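Alr2269 protein (Nostoc sp., PDB 3MC9) is the Omp85 protein of a cyanobacterium, whose periplasmic POTRA domains probably take part in polypeptide transport and outer-membrane beta-barrel biogenesis. Local coordinates at residues Thr82-Val87 with Phe132-Asn137; Lys184-Arg189 with Leu214-Gly219. All coordinates share one frame; numbering follows the deposited sequence.

Contact 1 of 2, residues Thr82-Val87 with Phe132-Asn137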
# COMPACT_ATOMS: atom_id res chain seq x y z
N THR A 82 -13.28 -0.12 -8.47
CA THR A 82 -14.25 -0.59 -7.50
C THR A 82 -13.68 -0.61 -6.09
O THR A 82 -14.37 -0.26 -5.14
CB THR A 82 -14.74 -2.00 -7.88
OG1 THR A 82 -15.29 -1.96 -9.20
CG2 THR A 82 -15.79 -2.51 -6.89
N GLN A 83 -12.44 -1.05 -5.97
CA GLN A 83 -11.73 -1.05 -4.68
C GLN A 83 -11.74 0.35 -4.07
O GLN A 83 -12.02 0.51 -2.90
CB GLN A 83 -10.28 -1.50 -4.84
CG GLN A 83 -10.11 -2.99 -5.04
CD GLN A 83 -10.36 -3.77 -3.77
OE1 GLN A 83 -10.97 -4.83 -3.80
NE2 GLN A 83 -9.91 -3.24 -2.64
N VAL A 84 -11.40 1.35 -4.88
CA VAL A 84 -11.43 2.75 -4.43
C VAL A 84 -12.85 3.15 -3.99
O VAL A 84 -13.04 3.66 -2.88
CB VAL A 84 -10.89 3.71 -5.52
CG1 VAL A 84 -11.08 5.17 -5.12
CG2 VAL A 84 -9.43 3.41 -5.81
N TYR A 85 -13.85 2.90 -4.84
CA TYR A 85 -15.23 3.32 -4.55
C TYR A 85 -15.76 2.66 -3.27
O TYR A 85 -16.45 3.30 -2.49
CB TYR A 85 -16.18 3.10 -5.75
CG TYR A 85 -16.14 4.21 -6.79
CD1 TYR A 85 -16.61 5.49 -6.50
CD2 TYR A 85 -15.63 3.99 -8.07
CE1 TYR A 85 -16.58 6.51 -7.45
CE2 TYR A 85 -15.59 5.01 -9.02
CZ TYR A 85 -16.06 6.26 -8.71
OH TYR A 85 -16.01 7.27 -9.65
N ASN A 86 -15.37 1.40 -3.05
CA ASN A 86 -15.73 0.67 -1.83
C ASN A 86 -15.31 1.29 -0.50
O ASN A 86 -15.93 1.01 0.52
CB ASN A 86 -15.11 -0.74 -1.85
CG ASN A 86 -15.81 -1.69 -2.81
OD1 ASN A 86 -16.85 -1.37 -3.41
ND2 ASN A 86 -15.24 -2.87 -2.95
N VAL A 87 -14.25 2.09 -0.47
CA VAL A 87 -13.70 2.54 0.82
C VAL A 87 -13.77 4.04 1.07
O VAL A 87 -13.59 4.48 2.21
CB VAL A 87 -12.24 2.06 0.99
CG1 VAL A 87 -12.19 0.54 0.94
CG2 VAL A 87 -11.34 2.69 -0.07
N PHE A 132 -9.82 11.28 -7.32
CA PHE A 132 -8.89 10.44 -6.59
C PHE A 132 -7.98 9.85 -7.63
O PHE A 132 -8.44 9.11 -8.51
CB PHE A 132 -9.61 9.36 -5.79
CG PHE A 132 -10.40 9.89 -4.62
CD1 PHE A 132 -9.75 10.31 -3.46
CD2 PHE A 132 -11.78 10.01 -4.70
CE1 PHE A 132 -10.47 10.83 -2.39
CE2 PHE A 132 -12.50 10.52 -3.64
CZ PHE A 132 -11.85 10.94 -2.48
N ILE A 133 -6.71 10.23 -7.57
CA ILE A 133 -5.73 9.78 -8.55
C ILE A 133 -4.85 8.75 -7.86
O ILE A 133 -4.21 9.03 -6.85
CB ILE A 133 -4.93 10.96 -9.12
CG1 ILE A 133 -5.89 11.94 -9.80
CG2 ILE A 133 -3.87 10.47 -10.13
CD1 ILE A 133 -5.47 13.39 -9.70
N VAL A 134 -4.85 7.54 -8.40
CA VAL A 134 -4.23 6.42 -7.73
C VAL A 134 -3.24 5.75 -8.68
O VAL A 134 -3.44 5.75 -9.90
CB VAL A 134 -5.28 5.42 -7.24
CG1 VAL A 134 -6.32 6.12 -6.36
CG2 VAL A 134 -5.95 4.71 -8.41
N GLN A 135 -2.17 5.21 -8.12
CA GLN A 135 -1.14 4.51 -8.88
C GLN A 135 -1.13 3.09 -8.38
O GLN A 135 -0.67 2.83 -7.26
CB GLN A 135 0.22 5.17 -8.69
CG GLN A 135 1.36 4.57 -9.52
CD GLN A 135 0.99 4.29 -10.98
OE1 GLN A 135 1.00 3.15 -11.41
NE2 GLN A 135 0.67 5.34 -11.74
N PRO A 136 -1.68 2.15 -9.16
CA PRO A 136 -1.66 0.76 -8.73
C PRO A 136 -0.24 0.26 -8.48
O PRO A 136 0.70 0.68 -9.15
CB PRO A 136 -2.29 0.01 -9.91
CG PRO A 136 -3.06 1.03 -10.67
CD PRO A 136 -2.38 2.33 -10.45
N ASN A 137 -0.10 -0.62 -7.49
CA ASN A 137 1.19 -1.28 -7.24
C ASN A 137 1.59 -2.08 -8.47
O ASN A 137 0.73 -2.54 -9.22
CB ASN A 137 1.08 -2.24 -6.06
CG ASN A 137 1.13 -1.55 -4.70
OD1 ASN A 137 1.85 -0.57 -4.51
ND2 ASN A 137 0.39 -2.08 -3.75

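Contact 2 of 2, residues Lys184-Arg189 with Leu214-Gly219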
# COMPACT_ATOMS: atom_id res chain seq x y z
N LYS A 184 4.95 -10.81 9.02
CA LYS A 184 4.68 -11.42 10.31
C LYS A 184 5.21 -12.85 10.37
O LYS A 184 5.76 -13.29 11.38
CB LYS A 184 3.17 -11.44 10.58
CG LYS A 184 2.60 -10.04 10.88
CD LYS A 184 1.41 -10.10 11.84
CE LYS A 184 1.22 -8.76 12.57
NZ LYS A 184 1.91 -8.71 13.91
N GLU A 185 5.02 -13.59 9.29
CA GLU A 185 5.57 -14.94 9.21
C GLU A 185 7.12 -14.92 9.23
O GLU A 185 7.73 -15.72 9.92
CB GLU A 185 4.97 -15.65 7.99
CG GLU A 185 5.33 -17.12 7.85
CD GLU A 185 4.57 -17.81 6.72
OE1 GLU A 185 3.58 -17.25 6.21
OE2 GLU A 185 4.97 -18.94 6.37
N LEU A 186 7.75 -13.97 8.52
CA LEU A 186 9.22 -13.77 8.57
C LEU A 186 9.71 -13.52 10.01
O LEU A 186 10.67 -14.14 10.47
CB LEU A 186 9.61 -12.52 7.77
CG LEU A 186 10.86 -12.46 6.89
CD1 LEU A 186 11.37 -10.99 6.75
CD2 LEU A 186 11.97 -13.42 7.31
N THR A 187 9.04 -12.59 10.68
CA THR A 187 9.31 -12.26 12.07
C THR A 187 9.30 -13.47 12.97
O THR A 187 10.20 -13.66 13.78
CB THR A 187 8.26 -11.24 12.57
OG1 THR A 187 8.37 -10.06 11.78
CG2 THR A 187 8.46 -10.89 14.02
N LYS A 188 8.25 -14.29 12.83
CA LYS A 188 8.17 -15.56 13.56
C LYS A 188 9.31 -16.53 13.19
O LYS A 188 9.82 -17.23 14.06
CB LYS A 188 6.81 -16.21 13.32
CG LYS A 188 6.59 -17.54 14.02
CD LYS A 188 6.85 -17.45 15.51
CE LYS A 188 6.22 -18.66 16.24
NZ LYS A 188 6.81 -19.95 15.76
N ARG A 189 9.74 -16.55 11.93
CA ARG A 189 10.90 -17.36 11.56
C ARG A 189 12.19 -16.88 12.25
O ARG A 189 13.00 -17.70 12.68
CB ARG A 189 11.12 -17.42 10.06
CG ARG A 189 10.10 -18.28 9.32
CD ARG A 189 10.43 -19.76 9.35
NE ARG A 189 11.75 -20.01 8.77
CZ ARG A 189 12.85 -20.36 9.44
NH1 ARG A 189 12.80 -20.54 10.76
NH2 ARG A 189 14.01 -20.55 8.80
N LEU A 214 12.99 -5.67 1.85
CA LEU A 214 12.71 -5.53 3.28
C LEU A 214 14.02 -5.43 4.05
O LEU A 214 14.81 -6.38 4.11
CB LEU A 214 11.92 -6.73 3.81
CG LEU A 214 10.61 -7.06 3.11
CD1 LEU A 214 10.02 -8.36 3.71
CD2 LEU A 214 9.65 -5.88 3.27
N GLN A 215 14.25 -4.27 4.63
CA GLN A 215 15.41 -4.02 5.46
C GLN A 215 15.03 -4.51 6.85
O GLN A 215 14.00 -4.09 7.36
CB GLN A 215 15.63 -2.51 5.47
CG GLN A 215 17.01 -2.06 5.82
CD GLN A 215 17.27 -0.64 5.28
OE1 GLN A 215 16.78 0.35 5.83
NE2 GLN A 215 18.02 -0.55 4.18
N VAL A 216 15.85 -5.39 7.44
CA VAL A 216 15.59 -6.00 8.74
C VAL A 216 16.77 -5.80 9.68
O VAL A 216 17.92 -6.05 9.31
CB VAL A 216 15.32 -7.53 8.62
CG1 VAL A 216 14.98 -8.12 9.97
CG2 VAL A 216 14.20 -7.80 7.65
N ALA A 217 16.49 -5.33 10.90
CA ALA A 217 17.46 -5.32 11.99
C ALA A 217 17.30 -6.67 12.65
O ALA A 217 16.40 -6.88 13.42
CB ALA A 217 17.17 -4.20 12.98
N GLU A 218 18.15 -7.61 12.28
CA GLU A 218 17.97 -9.00 12.70
C GLU A 218 18.38 -9.23 14.13
O GLU A 218 17.82 -10.07 14.81
CB GLU A 218 18.82 -9.92 11.79
CG GLU A 218 18.40 -9.81 10.34
CD GLU A 218 19.02 -10.87 9.45
OE1 GLU A 218 20.18 -11.22 9.67
OE2 GLU A 218 18.32 -11.31 8.52
N GLY A 219 19.37 -8.48 14.60
CA GLY A 219 19.95 -8.75 15.89
C GLY A 219 21.06 -9.76 15.77
O GLY A 219 21.24 -10.40 14.71

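Contact 1 of 2, residues Thr82-Val87 with Phe132-Asn137
The phenyl ring of Phe132 is the flat group of this contact, and Val84 approaches it from one side of the ring plane without stacking on the face. Val84 CG1 is offset past the CG end of the ring, well beyond the ring's own edge. It therefore lies closest to Phe132 CB, at 4.5 Å, and Val84 CG1 is 4.8 Å from Phe132 CG, so the methyl packs at the root of the side chain. Val67 on strand 62-71, Ile108 on helix 98-110 and Ile88 also touch the Phe132 side chain.

The second branch of Val84 serves the next inward-facing residue of the strand. With CG1 anti to the backbone N (chi1 173°), Val84 CG2 is placed beside that N, anti to the carbonyl carbon, and meets Val134 CG1 at 4.2 Å. Val134 turns its CG1 the same way with respect to its own backbone, and the two valines run past each other in opposite directions, alongside and not head-on. Val84 is thus forked between Phe132 CB and Val134 CG1, on residues two apart on one face of strand 127-136. Phe114, at the start of strand 114-124, touches both valines and continues the apolar layer.

Every touching atom is carbon, and all three residues are buried, so the helix is joined to the sheet here by dispersion forces and exclusion of water. The backbones of Phe132 and Val134 are hydrogen-bonded within the sheet, to Leu68 and Arg70 of strand 62-71, and Val134 also to Gln72. A carbon-only contact of this kind lacks directional bonds; the hydrogen bond between Tyr85 OH and Val67 O is a separate, polar tie between the helix and strand 62-71.

Contact 2 of 2, residues Lys184-Arg189 with Leu214-Gly219
Leu186 leaves helix 176-192 with its CB directed at Leu214 and Val216, and the contact is made at the end of its chain. Leu186 CG is still 5.3 Å from Leu214 CD1, and CB lies farther back. Beyond CG the two methyls diverge: CD1 continues the chain in an extended course (chi2 -153°) and rests against both strand residues, whereas Leu186 CD2 turns off and stays 6.1 Å from Val216 CG2. Leu186 CD1 meets Leu214 CD1 at 4.2 Å and Val216 CG2 at 4.4 Å. From Leu186 CD1 these partners lie nearly at right angles, about 84° apart, so one methyl touches two residues on the same face of strand 211-217. Ile145 of strand 142-146 and Ile165 of helix 161-166 also touch Leu186, in largely apolar surroundings. Past the end of the strand the link turns polar: Glu218 OE1 accepts a hydrogen bond from Val156 N, and Glu218 OE2 is hydrogen-bonded to Tyr190 OH of helix 176-192. Strand 142-146, helices 161-166 and 176-192, and strands 199-206 and 211-217 follow the beta-alpha-alpha-beta-beta order of POTRA domains, with the helices packed on one face of the sheet.

From the N terminus the chain lays down strand 62-71, forms helix 78-87, and then passes through a second helix and strand 114-124 before strand 127-136 returns to the first helix; contact 1 closes this loop across 44 intervening residues. After strand 142-146 and helix 161-166 comes helix 176-192, and contact 2 closes a shorter loop of 24 residues when strand 211-217 comes back to it. The loops follow in series, neither nested nor crossed. Each joins a helix to a strand inside its own POTRA unit. The contact centres are 30 Å apart and their nearest atoms about 12 Å, consistent with two separate hydrophobic cores strung along one chain.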